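PDB 3BT5: DUF305 domain-containing protein from Deinococcus radiodurans R1, which is of unknown function but adopts an all-helical bundle, consistent with its family's place among ferritin-like proteins. Local coordinates for residues 19-24 / 56-61; 25-30 / 109-114; 38-43 / 102-107. All coordinates share one frame; numbering follows the deposited sequence.

Contact 1. Residues 19-24 / 56-61; sequences HMLQHH and EQMRQM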
loop_
_atom_site.group_PDB
_atom_site.type_symbol
_atom_site.label_atom_id
_atom_site.label_comp_id
_atom_site.label_asym_id
_atom_site.label_seq_id
_atom_site.Cartn_x
_atom_site.Cartn_y
_atom_site.Cartn_z
ATOM N N HIS A 19 8.152 -7.939 1.509
ATOM C CA HIS A 19 7.443 -7.032 2.403
ATOM C C HIS A 19 6.531 -6.088 1.662
ATOM O O HIS A 19 5.395 -5.819 2.119
ATOM C CB HIS A 19 8.419 -6.215 3.209
ATOM C CG HIS A 19 9.034 -6.969 4.343
ATOM N ND1 HIS A 19 10.075 -6.452 5.088
ATOM C CD2 HIS A 19 8.744 -8.176 4.878
ATOM C CE1 HIS A 19 10.405 -7.320 6.031
ATOM N NE2 HIS A 19 9.620 -8.377 5.925
ATOM N N MET A 20 6.982 -5.563 0.520
ATOM C CA MET A 20 6.141 -4.610 -0.206
ATOM C C MET A 20 4.905 -5.291 -0.780
ATOM O O MET A 20 3.850 -4.677 -0.895
ATOM C CB MET A 20 6.935 -3.921 -1.309
ATOM C CG MET A 20 6.232 -2.748 -1.900
ATOM S SD MET A 20 5.847 -1.411 -0.727
ATOM C CE MET A 20 7.515 -0.897 -0.299
ATOM N N LEU A 21 5.020 -6.576 -1.127
ATOM C CA LEU A 21 3.862 -7.273 -1.680
ATOM C C LEU A 21 2.776 -7.343 -0.600
ATOM O O LEU A 21 1.594 -7.096 -0.875
ATOM C CB LEU A 21 4.279 -8.653 -2.186
ATOM C CG LEU A 21 3.169 -9.534 -2.763
ATOM C CD1 LEU A 21 2.457 -8.859 -3.907
ATOM C CD2 LEU A 21 3.795 -10.855 -3.230
ATOM N N GLN A 22 3.163 -7.668 0.626
ATOM C CA GLN A 22 2.185 -7.720 1.709
ATOM C C GLN A 22 1.670 -6.318 2.059
ATOM O O GLN A 22 0.487 -6.115 2.400
ATOM C CB GLN A 22 2.842 -8.330 2.950
ATOM C CG GLN A 22 3.095 -9.812 2.851
ATOM C CD GLN A 22 3.606 -10.361 4.171
ATOM O OE1 GLN A 22 3.050 -10.079 5.241
ATOM N NE2 GLN A 22 4.685 -11.100 4.113
ATOM N N HIS A 23 2.555 -5.340 2.006
ATOM C CA HIS A 23 2.171 -3.951 2.305
ATOM C C HIS A 23 1.115 -3.480 1.288
ATOM O O HIS A 23 0.050 -2.949 1.658
ATOM C CB HIS A 23 3.429 -3.102 2.213
ATOM C CG HIS A 23 3.351 -1.793 2.941
ATOM N ND1 HIS A 23 2.774 -0.650 2.418
ATOM C CD2 HIS A 23 3.810 -1.454 4.170
ATOM C CE1 HIS A 23 2.864 0.327 3.299
ATOM N NE2 HIS A 23 3.494 -0.135 4.369
ATOM N N HIS A 24 1.371 -3.705 -0.005
ATOM C CA HIS A 24 0.401 -3.337 -1.020
ATOM C C HIS A 24 -0.911 -4.079 -0.825
ATOM O O HIS A 24 -1.999 -3.505 -1.066
ATOM C CB HIS A 24 0.951 -3.678 -2.401
ATOM C CG HIS A 24 1.750 -2.583 -3.044
ATOM N ND1 HIS A 24 2.677 -1.811 -2.369
ATOM C CD2 HIS A 24 1.766 -2.159 -4.333
ATOM C CE1 HIS A 24 3.213 -0.944 -3.218
ATOM N NE2 HIS A 24 2.684 -1.142 -4.414
ATOM N N GLU A 56 -1.519 -3.476 -9.869
ATOM C CA GLU A 56 -0.558 -3.508 -10.973
ATOM C C GLU A 56 0.847 -3.727 -10.431
ATOM O O GLU A 56 1.620 -4.524 -10.960
ATOM C CB GLU A 56 -0.601 -2.200 -11.752
ATOM C CG GLU A 56 0.330 -2.178 -12.963
ATOM C CD GLU A 56 0.466 -0.785 -13.600
ATOM O OE1 GLU A 56 -0.300 0.136 -13.241
ATOM O OE2 GLU A 56 1.357 -0.615 -14.465
ATOM N N GLN A 57 1.185 -3.045 -9.343
ATOM C CA GLN A 57 2.498 -3.245 -8.773
ATOM C C GLN A 57 2.636 -4.607 -8.080
ATOM O O GLN A 57 3.711 -5.222 -8.123
ATOM C CB GLN A 57 2.820 -2.087 -7.834
ATOM C CG GLN A 57 3.134 -0.832 -8.673
ATOM C CD GLN A 57 3.242 0.449 -7.889
ATOM O OE1 GLN A 57 3.157 0.463 -6.658
ATOM N NE2 GLN A 57 3.445 1.558 -8.611
ATOM N N MET A 58 1.554 -5.112 -7.483
ATOM C CA MET A 58 1.590 -6.447 -6.904
ATOM C C MET A 58 1.875 -7.479 -7.977
ATOM O O MET A 58 2.639 -8.413 -7.734
ATOM C CB MET A 58 0.272 -6.778 -6.213
ATOM C CG MET A 58 0.086 -5.909 -4.971
ATOM S SD MET A 58 -1.575 -6.142 -4.232
ATOM C CE MET A 58 -1.372 -7.765 -3.512
ATOM N N ARG A 59 1.255 -7.354 -9.154
ATOM C CA ARG A 59 1.529 -8.346 -10.196
ATOM C C ARG A 59 3.016 -8.361 -10.568
ATOM O O ARG A 59 3.599 -9.439 -10.859
ATOM C CB ARG A 59 0.682 -8.045 -11.433
ATOM C CG ARG A 59 -0.816 -8.322 -11.207
ATOM C CD ARG A 59 -1.617 -8.365 -12.512
ATOM N NE ARG A 59 -1.485 -7.151 -13.304
ATOM C CZ ARG A 59 -2.198 -6.040 -13.117
ATOM N NH1 ARG A 59 -3.106 -5.965 -12.141
ATOM N NH2 ARG A 59 -2.014 -4.992 -13.928
ATOM N N GLN A 60 3.631 -7.179 -10.618
ATOM C CA GLN A 60 5.066 -7.077 -10.921
ATOM C C GLN A 60 5.898 -7.728 -9.829
ATOM O O GLN A 60 6.898 -8.401 -10.111
ATOM C CB GLN A 60 5.489 -5.611 -11.036
ATOM C CG GLN A 60 4.893 -4.838 -12.200
ATOM C CD GLN A 60 5.460 -3.437 -12.277
ATOM O OE1 GLN A 60 6.687 -3.246 -12.285
ATOM N NE2 GLN A 60 4.579 -2.445 -12.316
ATOM N N MET A 61 5.527 -7.497 -8.576
ATOM C CA MET A 61 6.245 -8.096 -7.460
ATOM C C MET A 61 6.114 -9.607 -7.418
ATOM O O MET A 61 7.087 -10.328 -7.137
ATOM C CB MET A 61 5.729 -7.500 -6.154
ATOM C CG MET A 61 6.096 -6.026 -6.064
ATOM S SD MET A 61 5.794 -5.329 -4.453
ATOM C CE MET A 61 4.267 -4.545 -4.755
#
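Gln57 reaches His24 with its CG anti to its own carbonyl carbon (chi1 -74°) and the chain extended beyond, while Met61, of similar first torsion, bends at its last bond to bring CE over the same imidazole. The hydrogen bond is short and nearly straight: His24 NE2 donates to Gln57 OE1 at 2.8 Å, with an N-H...O angle of 172°. OE1 receives the hydrogen in its carbonyl plane, on a lone pair, and it lies almost in the ring plane, so the bond restrains imidazole and amide together although their planes are clearly tilted against each other. In the conformer described here, one of two for Met61, CE sits over one ring face at 3.6 Å from the His24 ring centroid, close to the ring normal, which fits a CH-pi contact. The His24 ring is therefore held at its edge by a polar group and on one face by a methyl.

Lower on the same side chain, His24 CB packs against Met58 CG at 3.5 Å, the two side chains sliding past each other in opposite directions. Leu21 adds the mainly apolar part: its CD1 meets Met58 CB at 3.8 Å, the side chains crossing at about a right angle, and it also approaches Met61 CB. The backbones are nearest at this point, with Leu21 CA and Met58 CA 5.8 Å apart.

The two short segments run nearly antiparallel, their axes at 153° and 9.6 Å apart at closest approach, in a largely buried interface between helix 11-37 and helix 41-68. Helix 132-158 covers one side, where Ile141 touches both Met20 and Gln57 and Leu137 touches Met61; on helix 100-122, Ala118 and Met121 pack against His23.

Contact 2. Residues 25-30 / 109-114; sequences AQALDL and RLMIRH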
loop_
_atom_site.group_PDB
_atom_site.type_symbol
_atom_site.label_atom_id
_atom_site.label_comp_id
_atom_site.label_asym_id
_atom_site.label_seq_id
_atom_site.Cartn_x
_atom_site.Cartn_y
_atom_site.Cartn_z
ATOM N N ALA A 25 -0.848 -5.356 -0.459
ATOM C CA ALA A 25 -2.080 -6.117 -0.317
ATOM C C ALA A 25 -3.033 -5.451 0.664
ATOM O O ALA A 25 -4.267 -5.519 0.498
ATOM C CB ALA A 25 -1.802 -7.537 0.117
ATOM N N GLN A 26 -2.487 -4.810 1.701
ATOM C CA GLN A 26 -3.374 -4.204 2.687
ATOM C C GLN A 26 -4.183 -3.036 2.095
ATOM O O GLN A 26 -5.292 -2.742 2.560
ATOM C CB GLN A 26 -2.643 -3.724 3.930
ATOM C CG GLN A 26 -3.647 -3.264 4.989
ATOM C CD GLN A 26 -2.984 -2.715 6.212
ATOM O OE1 GLN A 26 -2.334 -1.674 6.162
ATOM N NE2 GLN A 26 -3.205 -3.369 7.320
ATOM N N ALA A 27 -3.631 -2.362 1.096
ATOM C CA ALA A 27 -4.369 -1.263 0.469
ATOM C C ALA A 27 -5.724 -1.772 -0.041
ATOM O O ALA A 27 -6.726 -1.060 -0.037
ATOM C CB ALA A 27 -3.537 -0.611 -0.672
ATOM N N LEU A 28 -5.744 -3.018 -0.510
ATOM C CA LEU A 28 -6.981 -3.631 -0.979
ATOM C C LEU A 28 -7.991 -3.837 0.169
ATOM O O LEU A 28 -9.194 -3.618 -0.020
ATOM C CB LEU A 28 -6.667 -4.944 -1.700
ATOM C CG LEU A 28 -6.184 -4.949 -3.158
ATOM C CD1 LEU A 28 -5.459 -3.709 -3.648
ATOM C CD2 LEU A 28 -5.404 -6.230 -3.523
ATOM N N ASP A 29 -7.494 -4.221 1.350
ATOM C CA ASP A 29 -8.326 -4.422 2.544
ATOM C C ASP A 29 -8.909 -3.081 3.011
ATOM O O ASP A 29 -9.997 -3.037 3.574
ATOM C CB ASP A 29 -7.495 -4.977 3.720
ATOM C CG ASP A 29 -7.018 -6.399 3.511
ATOM O OD1 ASP A 29 -7.646 -7.126 2.733
ATOM O OD2 ASP A 29 -6.002 -6.778 4.147
ATOM N N LEU A 30 -8.153 -2.006 2.830
ATOM C CA LEU A 30 -8.630 -0.690 3.221
ATOM C C LEU A 30 -9.671 -0.172 2.221
ATOM O O LEU A 30 -10.637 0.499 2.594
ATOM C CB LEU A 30 -7.459 0.290 3.334
ATOM C CG LEU A 30 -6.425 0.001 4.418
ATOM C CD1 LEU A 30 -5.234 0.946 4.243
ATOM C CD2 LEU A 30 -7.046 0.172 5.791
ATOM N N ARG A 109 -6.940 8.861 6.158
ATOM C CA ARG A 109 -5.823 8.960 7.089
ATOM C C ARG A 109 -4.990 7.676 7.092
ATOM O O ARG A 109 -3.755 7.738 7.094
ATOM C CB ARG A 109 -6.315 9.290 8.491
ATOM C CG ARG A 109 -6.934 10.663 8.600
ATOM C CD ARG A 109 -7.169 10.963 10.042
ATOM N NE ARG A 109 -8.322 10.226 10.538
ATOM C CZ ARG A 109 -9.518 10.778 10.744
ATOM N NH1 ARG A 109 -10.520 10.046 11.200
ATOM N NH2 ARG A 109 -9.705 12.068 10.496
ATOM N N LEU A 110 -5.647 6.526 7.117
ATOM C CA LEU A 110 -4.923 5.271 7.155
ATOM C C LEU A 110 -4.180 5.043 5.864
ATOM O O LEU A 110 -3.046 4.573 5.886
ATOM C CB LEU A 110 -5.879 4.090 7.415
ATOM C CG LEU A 110 -6.534 4.077 8.810
ATOM C CD1 LEU A 110 -7.587 2.988 8.847
ATOM C CD2 LEU A 110 -5.465 3.852 9.912
ATOM N N MET A 111 -4.803 5.350 4.729
ATOM C CA MET A 111 -4.112 5.101 3.468
ATOM C C MET A 111 -2.949 6.070 3.276
ATOM O O MET A 111 -1.920 5.687 2.728
ATOM C CB MET A 111 -5.081 5.175 2.288
ATOM C CG MET A 111 -4.467 4.674 0.975
ATOM S SD MET A 111 -4.302 2.855 0.874
ATOM C CE MET A 111 -6.020 2.417 0.607
ATOM N N ILE A 112 -3.092 7.314 3.729
ATOM C CA ILE A 112 -1.950 8.221 3.686
ATOM C C ILE A 112 -0.777 7.690 4.508
ATOM O O ILE A 112 0.354 7.672 4.029
ATOM C CB ILE A 112 -2.331 9.659 4.144
ATOM C CG1 ILE A 112 -3.234 10.329 3.099
ATOM C CG2 ILE A 112 -1.066 10.494 4.449
ATOM C CD1 ILE A 112 -3.995 11.551 3.674
ATOM N N ARG A 113 -1.036 7.245 5.736
ATOM C CA ARG A 113 0.056 6.769 6.575
ATOM C C ARG A 113 0.682 5.516 5.963
ATOM O O ARG A 113 1.914 5.338 5.975
ATOM C CB ARG A 113 -0.454 6.512 8.004
ATOM C CG ARG A 113 0.657 6.243 9.032
ATOM C CD ARG A 113 0.068 5.847 10.384
ATOM N NE ARG A 113 -0.688 4.607 10.278
ATOM C CZ ARG A 113 -1.618 4.184 11.130
ATOM N NH1 ARG A 113 -2.005 4.908 12.175
ATOM N NH2 ARG A 113 -2.185 3.043 10.918
ATOM N N HIS A 114 -0.169 4.660 5.424
ATOM C CA HIS A 114 0.254 3.467 4.724
ATOM C C HIS A 114 1.213 3.816 3.579
ATOM O O HIS A 114 2.317 3.247 3.459
ATOM C CB HIS A 114 -1.007 2.764 4.236
ATOM C CG HIS A 114 -0.793 1.669 3.260
ATOM N ND1 HIS A 114 -0.552 1.904 1.926
ATOM C CD2 HIS A 114 -0.806 0.318 3.418
ATOM C CE1 HIS A 114 -0.423 0.749 1.298
ATOM N NE2 HIS A 114 -0.578 -0.230 2.182
#
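Leu30 meets both Met111 and Leu110, and its atoms can be followed outward in turn. Its CB touches Met111 CE at 3.7 Å. Beyond the branch, CD1 packs on the thioether, 4.0 Å from Met111 SD, and CD2 turns to Leu110 CD1 at 4.2 Å, the two leucines crossing at about a right angle. The first torsion (chi1 -65°) puts CG anti to the carbonyl carbon, and chi2 (171°) then parts the two methyls between these partners.

Met111 approaches with a chain bent at both chi2 and chi3, which leaves SD 3.9 Å from Ala27 CB and CE 3.6 Å from Ala27 O. His114 CE1 also packs on Ala27 CB, 3.9 Å away. At the edge of the same imidazole, near its plane, Gln26 OE1 comes within 3.7 Å of His114 CD2. No hydrogen bond spans the segments: Gln26 OE1 accepts from Ala87 N, and His114 NE2 is hydrogen-bonded to His23 O, one turn back on helix 11-37.

The segment axes are 10.6 Å apart and run at 173°, almost exactly antiparallel. Such close-to-aligned helices meeting through methionine, leucine, alanine and a buried histidine, near the centre of the chain, form the buried interior of a four-helix bundle, consistent with the ferritin-like fold of the family.

Contact 3. Residues 38-43 / 102-107; sequences SQQRTV and QAERQF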
loop_
_atom_site.group_PDB
_atom_site.type_symbol
_atom_site.label_atom_id
_atom_site.label_comp_id
_atom_site.label_asym_id
_atom_site.label_seq_id
_atom_site.Cartn_x
_atom_site.Cartn_y
_atom_site.Cartn_z
ATOM N N SER A 38 -19.397 3.590 1.197
ATOM C CA SER A 38 -19.423 5.019 0.909
ATOM C C SER A 38 -20.435 5.338 -0.171
ATOM O O SER A 38 -20.597 4.578 -1.135
ATOM C CB SER A 38 -18.050 5.535 0.495
ATOM O OG SER A 38 -18.092 6.935 0.280
ATOM N N GLN A 39 -21.118 6.458 0.008
ATOM C CA GLN A 39 -22.015 6.963 -1.012
ATOM C C GLN A 39 -21.426 8.221 -1.658
ATOM O O GLN A 39 -22.119 8.910 -2.420
ATOM C CB GLN A 39 -23.391 7.263 -0.417
ATOM C CG GLN A 39 -24.184 6.016 -0.050
ATOM C CD GLN A 39 -25.600 6.350 0.368
ATOM O OE1 GLN A 39 -25.825 6.928 1.433
ATOM N NE2 GLN A 39 -26.567 5.992 -0.473
ATOM N N GLN A 40 -20.155 8.512 -1.356
ATOM C CA GLN A 40 -19.452 9.627 -1.988
ATOM C C GLN A 40 -18.733 9.106 -3.226
ATOM O O GLN A 40 -17.805 8.291 -3.118
ATOM C CB GLN A 40 -18.427 10.261 -1.041
ATOM C CG GLN A 40 -18.988 11.009 0.152
ATOM C CD GLN A 40 -19.295 12.457 -0.172
ATOM O OE1 GLN A 40 -20.028 12.749 -1.114
ATOM N NE2 GLN A 40 -18.727 13.374 0.606
ATOM N N ARG A 41 -19.152 9.590 -4.394
ATOM C CA ARG A 41 -18.505 9.230 -5.650
ATOM C C ARG A 41 -17.018 9.557 -5.583
ATOM O O ARG A 41 -16.190 8.828 -6.117
ATOM C CB ARG A 41 -19.153 9.966 -6.834
ATOM C CG ARG A 41 -20.104 9.102 -7.647
ATOM C CD ARG A 41 -20.718 9.892 -8.803
ATOM N NE ARG A 41 -21.475 11.043 -8.317
ATOM C CZ ARG A 41 -22.736 10.983 -7.895
ATOM N NH1 ARG A 41 -23.391 9.827 -7.899
ATOM N NH2 ARG A 41 -23.343 12.079 -7.466
ATOM N N THR A 42 -16.682 10.649 -4.909
ATOM C CA THR A 42 -15.288 11.063 -4.769
ATOM C C THR A 42 -14.446 9.987 -4.080
ATOM O O THR A 42 -13.401 9.548 -4.600
ATOM C CB THR A 42 -15.184 12.361 -3.970
ATOM O OG1 THR A 42 -15.770 13.433 -4.724
ATOM C CG2 THR A 42 -13.732 12.678 -3.674
ATOM N N VAL A 43 -14.898 9.556 -2.908
ATOM C CA VAL A 43 -14.176 8.543 -2.138
ATOM C C VAL A 43 -14.158 7.190 -2.861
ATOM O O VAL A 43 -13.138 6.489 -2.903
ATOM C CB VAL A 43 -14.813 8.376 -0.733
ATOM C CG1 VAL A 43 -14.187 7.189 0.019
ATOM C CG2 VAL A 43 -14.677 9.687 0.050
ATOM N N GLN A 102 -17.173 9.129 9.300
ATOM C CA GLN A 102 -15.936 8.933 10.048
ATOM C C GLN A 102 -15.080 7.859 9.372
ATOM O O GLN A 102 -13.856 7.994 9.310
ATOM C CB GLN A 102 -16.244 8.519 11.482
ATOM C CG GLN A 102 -16.908 9.612 12.308
ATOM C CD GLN A 102 -17.292 9.126 13.692
ATOM O OE1 GLN A 102 -16.556 8.358 14.327
ATOM N NE2 GLN A 102 -18.454 9.574 14.173
ATOM N N ALA A 103 -15.708 6.802 8.853
ATOM C CA ALA A 103 -14.974 5.746 8.146
ATOM C C ALA A 103 -14.291 6.284 6.896
ATOM O O ALA A 103 -13.169 5.883 6.578
ATOM C CB ALA A 103 -15.907 4.605 7.795
ATOM N N GLU A 104 -14.947 7.204 6.188
ATOM C CA GLU A 104 -14.309 7.805 5.016
ATOM C C GLU A 104 -13.054 8.591 5.371
ATOM O O GLU A 104 -12.026 8.490 4.667
ATOM C CB GLU A 104 -15.304 8.728 4.299
ATOM C CG GLU A 104 -16.419 7.937 3.627
ATOM C CD GLU A 104 -17.636 8.770 3.300
ATOM O OE1 GLU A 104 -17.771 9.893 3.838
ATOM O OE2 GLU A 104 -18.463 8.267 2.525
ATOM N N ARG A 105 -13.124 9.397 6.430
ATOM C CA ARG A 105 -11.948 10.143 6.859
ATOM C C ARG A 105 -10.857 9.214 7.351
ATOM O O ARG A 105 -9.677 9.450 7.071
ATOM C CB ARG A 105 -12.309 11.175 7.928
ATOM C CG ARG A 105 -13.143 12.288 7.334
ATOM C CD ARG A 105 -13.447 13.379 8.358
ATOM N NE ARG A 105 -12.231 14.030 8.845
ATOM C CZ ARG A 105 -11.606 15.029 8.222
ATOM N NH1 ARG A 105 -12.072 15.499 7.070
ATOM N NH2 ARG A 105 -10.503 15.553 8.749
ATOM N N GLN A 106 -11.232 8.187 8.119
ATOM C CA GLN A 106 -10.255 7.208 8.593
ATOM C C GLN A 106 -9.592 6.495 7.413
ATOM O O GLN A 106 -8.393 6.240 7.435
ATOM C CB GLN A 106 -10.947 6.185 9.502
ATOM C CG GLN A 106 -10.961 6.531 10.941
ATOM C CD GLN A 106 -9.547 6.651 11.503
ATOM O OE1 GLN A 106 -9.050 7.746 11.628
ATOM N NE2 GLN A 106 -8.895 5.509 11.824
ATOM N N PHE A 107 -10.369 6.152 6.395
ATOM C CA PHE A 107 -9.789 5.510 5.213
ATOM C C PHE A 107 -8.660 6.361 4.637
ATOM O O PHE A 107 -7.577 5.853 4.323
ATOM C CB PHE A 107 -10.875 5.250 4.166
ATOM C CG PHE A 107 -10.341 4.946 2.805
ATOM C CD1 PHE A 107 -9.811 3.690 2.530
ATOM C CD2 PHE A 107 -10.380 5.904 1.798
ATOM C CE1 PHE A 107 -9.324 3.386 1.278
ATOM C CE2 PHE A 107 -9.869 5.611 0.530
ATOM C CZ PHE A 107 -9.329 4.355 0.282
HETATM O O HOH W 1 -21.121 8.306 2.133
#
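Ser38 and Glu104 make the tight part of this contact: Ser38 OG donates to Glu104 OE2 over only 2.6 Å. The hydroxyl comes to the anti side of the carboxylate and 31° out of its plane. Glu104 spans the gap because its CG is anti to the carbonyl carbon (chi1 -70°) and the chain is extended beyond. A second donor grips the same oxygen, since a water lies 2.7 Å from Glu104 OE2 and gives it a hydrogen, while accepting one from Gln39 N at 2.8 Å. OE2 is thus held by two donors, both tied to the turn at 38-40.

The hydroxyl is itself positioned by the backbone: Gln40 N donates to Ser38 OG at 3.1 Å with an N-H...O angle of 159°. Ser38 OG therefore links two bonds in series, accepting from one and donating in the other. Two donors on OE2 would probably favour the charged carboxylate.

Elsewhere the fit is looser. On the exposed flank the Gln40 side chain crosses Glu104 at about a right angle, and its CG comes no closer than 3.7 Å to OE2, a van der Waals approach. On the buried flank Val43 CG1 stands 4.3 Å from Glu104 CG and 4.4 Å from Phe107 CD2, meeting that ring obliquely. Met34 of helix 11-37 touches Val43, Glu104 and Phe107 here, and Leu95 of helix 89-97 also meets Phe107.

Accepting a bond from the backbone N two residues on makes Ser38 the head of an ST turn. It lies where helix 11-37 ends, with Gln40 at the N-cap position of helix 41-68, so Glu104 joins helix 100-122 to the turn of an antiparallel helical hairpin at one end of the bundle.

How the contacts relate
From the N terminus, helix 11-37 carries the first segments of contacts 1 and 2 in succession. Contact 1 closes the short hairpin loop onto helix 41-68, whereas contact 2 closes a much longer one onto helix 100-122; their segments alternate, so the two cross. Contact 3, from the hairpin turn to helix 100-122, falls within the span of contact 2 and crosses contact 1. Contacts 1 and 2 touch where Met58 CE packs on Ala25 CB at 3.7 Å, and contacts 2 and 3 where Leu30 O lies against Phe107 CD1. Contacts 1 and 3, centres about 24 Å apart, lie on opposite sides of the chain's centre. Together they tie three long helices.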